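Local structure of AvrRxo1-ORF1 (Xanthomonas oryzae pv. oryzicola, 4Z8T) at residues A[313-316]-A[317-320]. The protein is a type III effector with a polynucleotide kinase domain, probably acting as a P-loop phosphotransferase, and pairs with the chaperone-like protein AvrRxo1-ORF2. Sequence-based numbering, arbitrary orientation.
Sequences ALEK and YSGK
Tyr317 N donates to Leu314 O at 2.9 Å and Ser318 N to Glu315 O at 3.1 Å, two i to i+3 bonds that carry the chain from helix 304-315 into the turn. The N-H...O angles, 147° and 163°, support both, although each donor stands above the plane of its carbonyl. Glu315 to Ser318 forms a type I turn; a type II turn from Tyr317 to Lys320 overlaps it, sharing Tyr317 and Ser318, closed by Lys320 N on Tyr317 O and with Gly319 at positive phi.

The Tyr317 ring projects across the end of the segment 313-316. With CG anti to its own carbonyl carbon (chi1 -61°), it sets CD2 3.4 Å from Ala313 O, which lies at the ring edge near its plane, while Lys316 O sits over one face, 3.7 Å from CG. The hydroxyl is hydrogen-bonded to His329, and Leu197 and Ala325 also touch this buried side chain. Between the exposed residues Lys316 and Lys320, a water bridges Lys316 O (2.8 Å) and Lys320 NZ (2.5 Å).

Overlapping type I and type II turns thus lead out of one helix toward the next, 322-331, with the Tyr317 side chain touching both helix 189-198 and helix 322-331.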
loop_
_atom_site.group_PDB
_atom_site.type_symbol
_atom_site.label_atom_id
_atom_site.label_comp_id
_atom_site.label_asym_id
_atom_site.label_seq_id
_atom_site.Cartn_x
_atom_site.Cartn_y
_atom_site.Cartn_z
ATOM N N ALA A 313 -11.450 20.382 14.438
ATOM C CA ALA A 313 -12.243 19.160 14.526
ATOM C C ALA A 313 -11.444 18.017 15.154
ATOM O O ALA A 313 -11.982 17.246 15.944
ATOM C CB ALA A 313 -12.747 18.769 13.161
ATOM N N LEU A 314 -10.173 17.900 14.777
ATOM C CA LEU A 314 -9.314 16.834 15.277
ATOM C C LEU A 314 -8.942 17.051 16.737
ATOM O O LEU A 314 -8.924 16.105 17.515
ATOM C CB LEU A 314 -8.046 16.720 14.433
ATOM C CG LEU A 314 -8.233 16.198 13.006
ATOM C CD1 LEU A 314 -6.967 16.346 12.178
ATOM C CD2 LEU A 314 -8.644 14.742 13.067
ATOM N N GLU A 315 -8.647 18.294 17.103
ATOM C CA GLU A 315 -8.204 18.585 18.471
ATOM C C GLU A 315 -9.277 18.226 19.495
ATOM O O GLU A 315 -8.959 17.809 20.616
ATOM C CB GLU A 315 -7.779 20.053 18.619
ATOM C CG GLU A 315 -6.532 20.453 17.828
ATOM C CD GLU A 315 -5.230 19.989 18.468
ATOM O OE1 GLU A 315 -5.277 19.362 19.550
ATOM O OE2 GLU A 315 -4.152 20.261 17.889
ATOM N N LYS A 316 -10.541 18.354 19.096
ATOM C CA LYS A 316 -11.663 18.003 19.962
ATOM C C LYS A 316 -11.617 16.537 20.385
ATOM O O LYS A 316 -12.125 16.172 21.446
ATOM C CB LYS A 316 -12.995 18.351 19.282
ATOM C CG LYS A 316 -13.146 19.847 19.026
ATOM C CD LYS A 316 -14.464 20.252 18.364
ATOM C CE LYS A 316 -14.492 21.773 18.128
ATOM N NZ LYS A 316 -15.668 22.242 17.324
ATOM N N TYR A 317 -10.976 15.708 19.558
ATOM C CA TYR A 317 -10.876 14.282 19.818
ATOM C C TYR A 317 -9.429 13.821 19.977
ATOM O O TYR A 317 -9.112 12.651 19.775
ATOM C CB TYR A 317 -11.610 13.500 18.715
ATOM C CG TYR A 317 -13.077 13.859 18.674
ATOM C CD1 TYR A 317 -13.966 13.295 19.580
ATOM C CD2 TYR A 317 -13.563 14.796 17.771
ATOM C CE1 TYR A 317 -15.300 13.629 19.570
ATOM C CE2 TYR A 317 -14.906 15.138 17.756
ATOM C CZ TYR A 317 -15.765 14.546 18.659
ATOM O OH TYR A 317 -17.098 14.882 18.662
ATOM N N SER A 318 -8.555 14.743 20.370
ATOM C CA SER A 318 -7.153 14.411 20.600
ATOM C C SER A 318 -7.043 13.293 21.646
ATOM O O SER A 318 -7.742 13.320 22.661
ATOM C CB SER A 318 -6.389 15.653 21.063
ATOM O OG SER A 318 -5.004 15.532 20.789
ATOM N N GLY A 319 -6.195 12.303 21.381
ATOM C CA GLY A 319 -6.026 11.178 22.287
ATOM C C GLY A 319 -6.949 9.993 22.058
ATOM O O GLY A 319 -6.760 8.922 22.648
ATOM N N LYS A 320 -7.963 10.181 21.217
ATOM C CA LYS A 320 -8.894 9.109 20.893
ATOM C C LYS A 320 -8.523 8.448 19.563
ATOM O O LYS A 320 -7.903 9.081 18.699
ATOM C CB LYS A 320 -10.326 9.656 20.838
ATOM C CG LYS A 320 -10.841 10.194 22.178
ATOM C CD LYS A 320 -12.341 10.504 22.125
ATOM C CE LYS A 320 -12.915 10.797 23.517
ATOM N NZ LYS A 320 -12.270 11.983 24.158
HETATM O O HOH W 1 -9.833 14.629 23.389
HETATM O O HOH W 2 -12.998 14.097 23.138
#